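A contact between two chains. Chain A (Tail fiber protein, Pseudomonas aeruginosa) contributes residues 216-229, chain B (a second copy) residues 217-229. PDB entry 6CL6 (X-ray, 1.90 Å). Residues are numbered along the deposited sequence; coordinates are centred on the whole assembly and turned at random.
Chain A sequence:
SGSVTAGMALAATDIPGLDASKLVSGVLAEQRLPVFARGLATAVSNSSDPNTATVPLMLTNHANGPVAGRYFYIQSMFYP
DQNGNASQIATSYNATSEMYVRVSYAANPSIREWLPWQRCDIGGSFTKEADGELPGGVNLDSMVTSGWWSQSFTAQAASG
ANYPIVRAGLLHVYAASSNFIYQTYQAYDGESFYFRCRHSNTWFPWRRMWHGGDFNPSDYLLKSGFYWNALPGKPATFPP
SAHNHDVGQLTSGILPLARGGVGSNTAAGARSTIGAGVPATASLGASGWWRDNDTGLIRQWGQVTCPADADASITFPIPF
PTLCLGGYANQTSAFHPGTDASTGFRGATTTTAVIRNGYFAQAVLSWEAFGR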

ATOM      1  N   ASN A 216       5.922   5.237   6.943  1.00 20.11           N
ATOM      2  CA  ASN A 216       6.763   5.463   5.773  1.00 16.57           C
ATOM      3  C   ASN A 216       5.856   5.317   4.560  1.00 20.89           C
ATOM      4  O   ASN A 216       5.246   4.256   4.383  1.00 17.31           O
ATOM      5  CB  ASN A 216       7.920   4.447   5.744  1.00 31.84           C
ATOM      6  CG  ASN A 216       8.868   4.663   4.567  1.00 42.26           C
ATOM      7  OD1 ASN A 216       8.565   5.398   3.624  1.00 24.36           O
ATOM      8  ND2 ASN A 216      10.015   4.001   4.614  1.00 42.26           N
ATOM      9  N   PRO A 217       5.682   6.342   3.730  1.00 19.69           N
ATOM     10  CA  PRO A 217       4.771   6.182   2.578  1.00 17.11           C
ATOM     11  C   PRO A 217       5.179   5.048   1.653  1.00 30.45           C
ATOM     12  O   PRO A 217       4.331   4.548   0.913  1.00 24.98           O
ATOM     13  CB  PRO A 217       4.822   7.547   1.881  1.00 26.23           C
ATOM     14  CG  PRO A 217       6.075   8.203   2.378  1.00 28.79           C
ATOM     15  CD  PRO A 217       6.305   7.678   3.764  1.00 24.90           C
ATOM     16  N   SER A 218       6.435   4.602   1.699  1.00 20.02           N
ATOM     17  CA  SER A 218       6.870   3.501   0.850  1.00 29.47           C
ATOM     18  C   SER A 218       6.258   2.167   1.252  1.00 20.42           C
ATOM     19  O   SER A 218       6.401   1.197   0.506  1.00 27.83           O
ATOM     20  CB  SER A 218       8.392   3.370   0.867  1.00 27.39           C
ATOM     21  OG  SER A 218       8.988   4.550   0.365  1.00 48.22           O
ATOM     22  N   ASP A 219       5.616   2.089   2.412  1.00 17.82           N
ATOM     23  CA  ASP A 219       4.918   0.869   2.809  1.00 20.06           C
ATOM     24  C   ASP A 219       3.538   0.769   2.194  1.00 20.00           C
ATOM     25  O   ASP A 219       2.872  -0.271   2.351  1.00 21.91           O
ATOM     26  CB  ASP A 219       4.828   0.814   4.329  1.00 42.68           C
ATOM     27  CG  ASP A 219       6.177   0.577   4.983  1.00 29.73           C
ATOM     28  OD1 ASP A 219       7.049  -0.055   4.358  1.00 28.50           O
ATOM     29  OD2 ASP A 219       6.369   1.034   6.124  1.00 37.71           O
ATOM     30  N   TYR A 220       3.094   1.802   1.477  1.00 13.69           N
ATOM     31  CA  TYR A 220       1.752   1.842   0.924  1.00 17.54           C
ATOM     32  C   TYR A 220       1.799   1.741  -0.596  1.00 22.39           C
ATOM     33  O   TYR A 220       2.771   2.162  -1.232  1.00 19.54           O
ATOM     34  CB  TYR A 220       1.046   3.123   1.356  1.00 20.22           C
ATOM     35  CG  TYR A 220       0.809   3.164   2.848  1.00 21.92           C
ATOM     36  CD1 TYR A 220       1.817   3.565   3.719  1.00 27.37           C
ATOM     37  CD2 TYR A 220      -0.394   2.767   3.389  1.00 19.54           C
ATOM     38  CE1 TYR A 220       1.613   3.574   5.076  1.00 13.91           C
ATOM     39  CE2 TYR A 220      -0.604   2.763   4.747  1.00 23.23           C
ATOM     40  CZ  TYR A 220       0.400   3.182   5.594  1.00 16.75           C
ATOM     41  OH  TYR A 220       0.193   3.180   6.928  1.00 27.22           O
ATOM     42  N   LEU A 221       0.722   1.196  -1.173  1.00 19.96           N
ATOM     43  CA  LEU A 221       0.661   0.927  -2.601  1.00 19.24           C
ATOM     44  C   LEU A 221       0.348   2.211  -3.377  1.00 16.80           C
ATOM     45  O   LEU A 221      -0.664   2.875  -3.129  1.00 22.57           O
ATOM     46  CB  LEU A 221      -0.396  -0.154  -2.892  1.00 16.09           C
ATOM     47  CG  LEU A 221      -0.409  -0.641  -4.340  1.00 28.80           C
ATOM     48  CD1 LEU A 221       0.876  -1.391  -4.658  1.00 33.71           C
ATOM     49  CD2 LEU A 221      -1.631  -1.492  -4.650  1.00 26.87           C
ATOM     50  N   LEU A 222       1.219   2.549  -4.328  1.00 21.00           N
ATOM     51  CA  LEU A 222       0.926   3.614  -5.278  1.00 18.39           C
ATOM     52  C   LEU A 222      -0.216   3.199  -6.189  1.00 20.85           C
ATOM     53  O   LEU A 222      -0.384   2.016  -6.507  1.00 25.56           O
ATOM     54  CB  LEU A 222       2.173   3.941  -6.137  1.00 14.84           C
ATOM     55  CG  LEU A 222       3.367   4.611  -5.457  1.00 28.22           C
ATOM     56  CD1 LEU A 222       4.545   4.665  -6.428  1.00 42.76           C
ATOM     57  CD2 LEU A 222       3.043   6.004  -4.981  1.00 27.15           C
ATOM     58  N   LYS A 223      -1.024   4.177  -6.592  1.00 28.68           N
ATOM     59  CA  LYS A 223      -2.018   3.909  -7.621  1.00 18.11           C
ATOM     60  C   LYS A 223      -1.368   3.314  -8.866  1.00 39.20           C
ATOM     61  O   LYS A 223      -1.964   2.464  -9.531  1.00 32.53           O
ATOM     62  CB  LYS A 223      -2.771   5.183  -7.980  1.00 33.54           C
ATOM     63  CG  LYS A 223      -3.836   5.583  -6.976  1.00 26.60           C
ATOM     64  CD  LYS A 223      -4.528   6.881  -7.402  1.00 41.64           C
ATOM     65  CE  LYS A 223      -5.494   7.386  -6.358  1.00 42.15           C
ATOM     66  NZ  LYS A 223      -6.030   8.750  -6.694  1.00 33.69           N
ATOM     67  N   SER A 224      -0.133   3.728  -9.181  1.00 24.85           N
ATOM     68  CA  SER A 224       0.547   3.256 -10.381  1.00 28.53           C
ATOM     69  C   SER A 224       0.984   1.811 -10.269  1.00 52.84           C
ATOM     70  O   SER A 224       1.319   1.205 -11.289  1.00 32.88           O
ATOM     71  CB  SER A 224       1.785   4.122 -10.666  1.00 38.42           C
ATOM     72  OG  SER A 224       2.783   3.926  -9.661  1.00 31.91           O
ATOM     73  N   GLY A 225       1.018   1.261  -9.059  1.00 29.48           N
ATOM     74  CA  GLY A 225       1.340  -0.131  -8.839  1.00 37.14           C
ATOM     75  C   GLY A 225       0.137  -1.040  -8.739  1.00 25.81           C
ATOM     76  O   GLY A 225       0.309  -2.234  -8.467  1.00 24.44           O
ATOM     77  N   PHE A 226      -1.071  -0.522  -8.955  1.00 24.02           N
ATOM     78  CA  PHE A 226      -2.310  -1.274  -8.780  1.00 22.22           C
ATOM     79  C   PHE A 226      -2.754  -1.803 -10.139  1.00 28.77           C
ATOM     80  O   PHE A 226      -3.422  -1.109 -10.911  1.00 24.63           O
ATOM     81  CB  PHE A 226      -3.385  -0.404  -8.150  1.00 24.20           C
ATOM     82  CG  PHE A 226      -4.684  -1.106  -7.913  1.00 28.05           C
ATOM     83  CD1 PHE A 226      -4.730  -2.292  -7.201  1.00 27.22           C
ATOM     84  CD2 PHE A 226      -5.871  -0.564  -8.367  1.00 23.55           C
ATOM     85  CE1 PHE A 226      -5.921  -2.917  -6.965  1.00 30.10           C
ATOM     86  CE2 PHE A 226      -7.073  -1.202  -8.133  1.00 25.24           C
ATOM     87  CZ  PHE A 226      -7.097  -2.380  -7.426  1.00 26.11           C
ATOM     88  N   TYR A 227      -2.350  -3.033 -10.443  1.00 25.58           N
ATOM     89  CA  TYR A 227      -2.783  -3.660 -11.689  1.00 33.62           C
ATOM     90  C   TYR A 227      -2.555  -5.160 -11.615  1.00 33.83           C
ATOM     91  O   TYR A 227      -1.778  -5.651 -10.794  1.00 21.29           O
ATOM     92  CB  TYR A 227      -2.063  -3.047 -12.906  1.00 28.11           C
ATOM     93  CG  TYR A 227      -0.557  -3.038 -12.832  1.00 34.40           C
ATOM     94  CD1 TYR A 227       0.122  -1.977 -12.246  1.00 28.90           C
ATOM     95  CD2 TYR A 227       0.197  -4.067 -13.381  1.00 32.43           C
ATOM     96  CE1 TYR A 227       1.480  -1.958 -12.180  1.00 20.95           C
ATOM     97  CE2 TYR A 227       1.573  -4.054 -13.322  1.00 45.78           C
ATOM     98  CZ  TYR A 227       2.205  -2.992 -12.719  1.00 48.34           C
ATOM     99  OH  TYR A 227       3.568  -2.971 -12.660  1.00 30.44           O
ATOM    100  N   TRP A 228      -3.224  -5.874 -12.529  1.00 26.77           N
ATOM    101  CA  TRP A 228      -3.295  -7.333 -12.499  1.00 30.60           C
ATOM    102  C   TRP A 228      -1.929  -8.005 -12.414  1.00 21.22           C
ATOM    103  O   TRP A 228      -1.683  -8.824 -11.519  1.00 25.52           O
ATOM    104  CB  TRP A 228      -4.056  -7.790 -13.746  1.00 39.45           C
ATOM    105  CG  TRP A 228      -4.034  -9.245 -13.991  1.00 36.96           C
ATOM    106  CD1 TRP A 228      -3.219  -9.919 -14.861  1.00 42.36           C
ATOM    107  CD2 TRP A 228      -4.868 -10.230 -13.373  1.00 29.37           C
ATOM    108  NE1 TRP A 228      -3.495 -11.268 -14.816  1.00 35.61           N
ATOM    109  CE2 TRP A 228      -4.507 -11.484 -13.914  1.00 36.19           C
ATOM    110  CE3 TRP A 228      -5.880 -10.178 -12.421  1.00 40.84           C
ATOM    111  CZ2 TRP A 228      -5.124 -12.667 -13.527  1.00 27.88           C
ATOM    112  CZ3 TRP A 228      -6.495 -11.363 -12.041  1.00 25.16           C
ATOM    113  CH2 TRP A 228      -6.121 -12.588 -12.601  1.00 38.65           C
ATOM    114  N   ASN A 229      -1.040  -7.717 -13.371  1.00 20.27           N
ATOM    115  CA  ASN A 229       0.271  -8.363 -13.382  1.00 38.47           C
ATOM    116  C   ASN A 229       1.073  -8.101 -12.103  1.00 29.69           C
ATOM    117  O   ASN A 229       1.921  -8.919 -11.720  1.00 32.99           O
ATOM    118  CB  ASN A 229       1.075  -7.894 -14.596  1.00 46.74           C
ATOM    119  CG  ASN A 229       0.625  -8.548 -15.874  1.00 65.20           C
ATOM    120  OD1 ASN A 229       0.131  -9.680 -15.860  1.00 30.83           O
ATOM    121  ND2 ASN A 229       0.766  -7.837 -16.985  1.00 48.13           N
TER
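Chain B (217-229) PSDYLLKSGFYWN

Two copies of one segment need not offer each other the same surface. The tail fiber protein illustrates this. Both stretches share one fold, a 3-10 turn at 217-219, an extended link through 220-222, and a second 3-10 turn at 223-225, yet chain B lies on chain A out of register, Y220(B) beside L222(A) with CA atoms 4.3 Å apart.

Along chain A, the first partner is Y220(B). P217(A) turns its CB toward chain B and rests 3.5 Å from Y220(B) OH, while CB of Y220(A) meets CD2 of Y220(B) at 3.8 Å. The two tyrosines share chi1 in the m well, but they play unequal parts: the ring of Y220(A) leads away, whereas that of Y220(B) reaches into chain A.

The backbones then join in a single bridge, L222(A) with Y220(B), its two bonds in the antiparallel pattern. L221(B) N donates to L221(A) O at 2.9 Å, nearly linear at 175°, and K223(A) N donates to D219(B) O, also at 2.9 Å. These bonds flank L222(A), whose CD2 lies over one face of the Y220(B) ring, 3.8 Å from its centroid. K223(A), extended beyond chi1, carries its NZ to S218(B) O at 2.8 Å, so a charged amine serves a backbone carbonyl. At S224(A), a water accepts from S224(A) N at 3.2 Å and donates to D219(B) O at 2.7 Å, giving that carbonyl a second donor.

F226(A) returns to the buried side. L221(B) CD2 covers one face of its ring, 3.7 Å from the centroid, and F226(A) CE1 approaches F226(B) CD1 at 3.6 Å. Finally, W228(A) CZ3 meets W228(B) CZ3 at 4.0 Å, one of several contacts between like residues, since the two-residue shift of the bridge is not kept along the whole pairing.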

ATOM      1  N   PRO B 217      -0.750  12.270  -0.812  1.00 22.35           N
ATOM      2  CA  PRO B 217      -1.580  11.083  -0.583  1.00 19.35           C
ATOM      3  C   PRO B 217      -2.427  10.698  -1.783  1.00 18.11           C
ATOM      4  O   PRO B 217      -2.811   9.546  -1.876  1.00 18.87           O
ATOM      5  CB  PRO B 217      -2.467  11.481   0.606  1.00 23.88           C
ATOM      6  CG  PRO B 217      -2.391  12.971   0.672  1.00 44.26           C
ATOM      7  CD  PRO B 217      -1.018  13.320   0.179  1.00 21.81           C
ATOM      8  N   SER B 218      -2.740  11.645  -2.674  1.00 29.36           N
ATOM      9  CA  SER B 218      -3.583  11.363  -3.831  1.00 24.72           C
ATOM     10  C   SER B 218      -2.932  10.387  -4.789  1.00 22.11           C
ATOM     11  O   SER B 218      -3.624   9.827  -5.651  1.00 33.39           O
ATOM     12  CB  SER B 218      -3.891  12.675  -4.555  1.00 21.61           C
ATOM     13  OG  SER B 218      -4.604  13.551  -3.706  1.00 58.58           O
ATOM     14  N   ASP B 219      -1.625  10.163  -4.670  1.00 30.71           N
ATOM     15  CA  ASP B 219      -0.934   9.200  -5.519  1.00 35.65           C
ATOM     16  C   ASP B 219      -1.056   7.762  -5.026  1.00 22.03           C
ATOM     17  O   ASP B 219      -0.557   6.851  -5.698  1.00 22.62           O
ATOM     18  CB  ASP B 219       0.554   9.549  -5.615  1.00 35.95           C
ATOM     19  CG  ASP B 219       0.805  10.820  -6.391  1.00 43.12           C
ATOM     20  OD1 ASP B 219      -0.081  11.233  -7.175  1.00 37.92           O
ATOM     21  OD2 ASP B 219       1.897  11.394  -6.216  1.00 31.03           O
ATOM     22  N   TYR B 220      -1.687   7.549  -3.884  1.00 22.73           N
ATOM     23  CA  TYR B 220      -1.713   6.263  -3.208  1.00 24.96           C
ATOM     24  C   TYR B 220      -3.112   5.679  -3.258  1.00 27.67           C
ATOM     25  O   TYR B 220      -4.115   6.406  -3.318  1.00 21.40           O
ATOM     26  CB  TYR B 220      -1.242   6.415  -1.762  1.00 31.19           C
ATOM     27  CG  TYR B 220       0.228   6.704  -1.688  1.00 26.50           C
ATOM     28  CD1 TYR B 220       0.714   8.002  -1.864  1.00 22.88           C
ATOM     29  CD2 TYR B 220       1.145   5.681  -1.479  1.00 28.59           C
ATOM     30  CE1 TYR B 220       2.069   8.263  -1.803  1.00 22.97           C
ATOM     31  CE2 TYR B 220       2.513   5.938  -1.434  1.00 28.92           C
ATOM     32  CZ  TYR B 220       2.962   7.231  -1.589  1.00 22.94           C
ATOM     33  OH  TYR B 220       4.321   7.490  -1.545  1.00 26.49           O
ATOM     34  N   LEU B 221      -3.167   4.349  -3.262  1.00 21.72           N
ATOM     35  CA  LEU B 221      -4.441   3.665  -3.397  1.00 20.59           C
ATOM     36  C   LEU B 221      -5.158   3.616  -2.056  1.00 20.67           C
ATOM     37  O   LEU B 221      -4.651   3.047  -1.076  1.00 18.85           O
ATOM     38  CB  LEU B 221      -4.238   2.255  -3.950  1.00 20.17           C
ATOM     39  CG  LEU B 221      -5.543   1.505  -4.241  1.00 24.56           C
ATOM     40  CD1 LEU B 221      -6.236   2.127  -5.449  1.00 25.69           C
ATOM     41  CD2 LEU B 221      -5.302   0.017  -4.462  1.00 35.91           C
ATOM     42  N   LEU B 222      -6.352   4.180  -2.016  1.00 18.91           N
ATOM     43  CA  LEU B 222      -7.212   4.014  -0.857  1.00 19.51           C
ATOM     44  C   LEU B 222      -7.662   2.565  -0.714  1.00 26.79           C
ATOM     45  O   LEU B 222      -7.846   1.847  -1.706  1.00 22.28           O
ATOM     46  CB  LEU B 222      -8.439   4.901  -0.978  1.00 18.85           C
ATOM     47  CG  LEU B 222      -8.233   6.414  -0.888  1.00 29.90           C
ATOM     48  CD1 LEU B 222      -9.540   7.099  -1.312  1.00 38.81           C
ATOM     49  CD2 LEU B 222      -7.821   6.858   0.529  1.00 28.20           C
ATOM     50  N   LYS B 223      -7.837   2.138   0.533  1.00 24.44           N
ATOM     51  CA  LYS B 223      -8.430   0.831   0.776  1.00 38.33           C
ATOM     52  C   LYS B 223      -9.745   0.667   0.027  1.00 30.58           C
ATOM     53  O   LYS B 223     -10.044  -0.414  -0.483  1.00 28.55           O
ATOM     54  CB  LYS B 223      -8.660   0.620   2.265  1.00 31.71           C
ATOM     55  CG  LYS B 223      -7.420   0.298   3.053  1.00 37.91           C
ATOM     56  CD  LYS B 223      -7.767   0.087   4.515  1.00 32.63           C
ATOM     57  CE  LYS B 223      -6.553  -0.332   5.311  1.00 37.68           C
ATOM     58  NZ  LYS B 223      -6.825  -0.348   6.782  1.00 49.75           N
ATOM     59  N   SER B 224     -10.553   1.724  -0.030  1.00 29.89           N
ATOM     60  CA  SER B 224     -11.853   1.644  -0.699  1.00 35.49           C
ATOM     61  C   SER B 224     -11.739   1.461  -2.210  1.00 37.60           C
ATOM     62  O   SER B 224     -12.751   1.190  -2.861  1.00 31.51           O
ATOM     63  CB  SER B 224     -12.678   2.900  -0.406  1.00 46.34           C
ATOM     64  OG  SER B 224     -12.047   4.063  -0.927  1.00 31.30           O
ATOM     65  N   GLY B 225     -10.560   1.659  -2.788  1.00 28.83           N
ATOM     66  CA  GLY B 225     -10.325   1.448  -4.201  1.00 29.09           C
ATOM     67  C   GLY B 225      -9.819   0.070  -4.549  1.00 29.25           C
ATOM     68  O   GLY B 225      -9.518  -0.190  -5.725  1.00 30.89           O
ATOM     69  N   PHE B 226      -9.717  -0.816  -3.558  1.00 24.16           N
ATOM     70  CA  PHE B 226      -9.085  -2.123  -3.700  1.00 29.20           C
ATOM     71  C   PHE B 226     -10.184  -3.174  -3.801  1.00 18.16           C
ATOM     72  O   PHE B 226     -10.682  -3.661  -2.792  1.00 22.92           O
ATOM     73  CB  PHE B 226      -8.167  -2.397  -2.519  1.00 21.37           C
ATOM     74  CG  PHE B 226      -7.477  -3.733  -2.567  1.00 19.88           C
ATOM     75  CD1 PHE B 226      -6.724  -4.113  -3.677  1.00 26.71           C
ATOM     76  CD2 PHE B 226      -7.541  -4.589  -1.484  1.00 21.55           C
ATOM     77  CE1 PHE B 226      -6.072  -5.334  -3.708  1.00 23.60           C
ATOM     78  CE2 PHE B 226      -6.881  -5.806  -1.505  1.00 21.43           C
ATOM     79  CZ  PHE B 226      -6.153  -6.188  -2.616  1.00 22.28           C
ATOM     80  N   TYR B 227     -10.561  -3.514  -5.033  1.00 29.43           N
ATOM     81  CA  TYR B 227     -11.528  -4.584  -5.237  1.00 19.19           C
ATOM     82  C   TYR B 227     -11.501  -5.022  -6.697  1.00 20.65           C
ATOM     83  O   TYR B 227     -10.959  -4.339  -7.573  1.00 25.52           O
ATOM     84  CB  TYR B 227     -12.945  -4.167  -4.796  1.00 26.39           C
ATOM     85  CG  TYR B 227     -13.452  -2.904  -5.437  1.00 36.30           C
ATOM     86  CD1 TYR B 227     -14.065  -2.931  -6.689  1.00 55.90           C
ATOM     87  CD2 TYR B 227     -13.325  -1.676  -4.792  1.00 41.08           C
ATOM     88  CE1 TYR B 227     -14.541  -1.777  -7.282  1.00 47.15           C
ATOM     89  CE2 TYR B 227     -13.788  -0.507  -5.391  1.00 40.87           C
ATOM     90  CZ  TYR B 227     -14.398  -0.566  -6.628  1.00 39.99           C
ATOM     91  OH  TYR B 227     -14.864   0.580  -7.221  1.00 44.74           O
ATOM     92  N   TRP B 228     -12.130  -6.172  -6.945  1.00 35.50           N
ATOM     93  CA  TRP B 228     -11.997  -6.849  -8.232  1.00 26.67           C
ATOM     94  C   TRP B 228     -12.349  -5.934  -9.405  1.00 24.71           C
ATOM     95  O   TRP B 228     -11.564  -5.782 -10.349  1.00 24.71           O
ATOM     96  CB  TRP B 228     -12.880  -8.097  -8.228  1.00 27.15           C
ATOM     97  CG  TRP B 228     -12.924  -8.785  -9.564  1.00 45.26           C
ATOM     98  CD1 TRP B 228     -13.873  -8.633 -10.527  1.00 35.95           C
ATOM     99  CD2 TRP B 228     -11.971  -9.727 -10.077  1.00 42.13           C
ATOM    100  NE1 TRP B 228     -13.569  -9.418 -11.613  1.00 31.18           N
ATOM    101  CE2 TRP B 228     -12.412 -10.106 -11.358  1.00 43.66           C
ATOM    102  CE3 TRP B 228     -10.790 -10.288  -9.575  1.00 27.20           C
ATOM    103  CZ2 TRP B 228     -11.718 -11.026 -12.147  1.00 49.48           C
ATOM    104  CZ3 TRP B 228     -10.100 -11.197 -10.353  1.00 48.55           C
ATOM    105  CH2 TRP B 228     -10.565 -11.560 -11.631  1.00 35.37           C
ATOM    106  N   ASN B 229     -13.524  -5.309  -9.361  1.00 28.22           N
ATOM    107  CA  ASN B 229     -13.970  -4.518 -10.505  1.00 30.85           C
ATOM    108  C   ASN B 229     -13.048  -3.348 -10.804  1.00 39.99           C
ATOM    109  O   ASN B 229     -12.927  -2.949 -11.969  1.00 38.03           O
ATOM    110  CB  ASN B 229     -15.394  -4.012 -10.261  1.00 29.95           C
ATOM    111  CG  ASN B 229     -16.438  -5.067 -10.531  1.00 42.45           C
ATOM    112  OD1 ASN B 229     -16.241  -5.934 -11.378  1.00 42.59           O
ATOM    113  ND2 ASN B 229     -17.552  -5.001  -9.812  1.00 55.85           N
TER
HETATM  114  O   HOH W   1       0.566   6.647  -8.199  1.00 20.44           O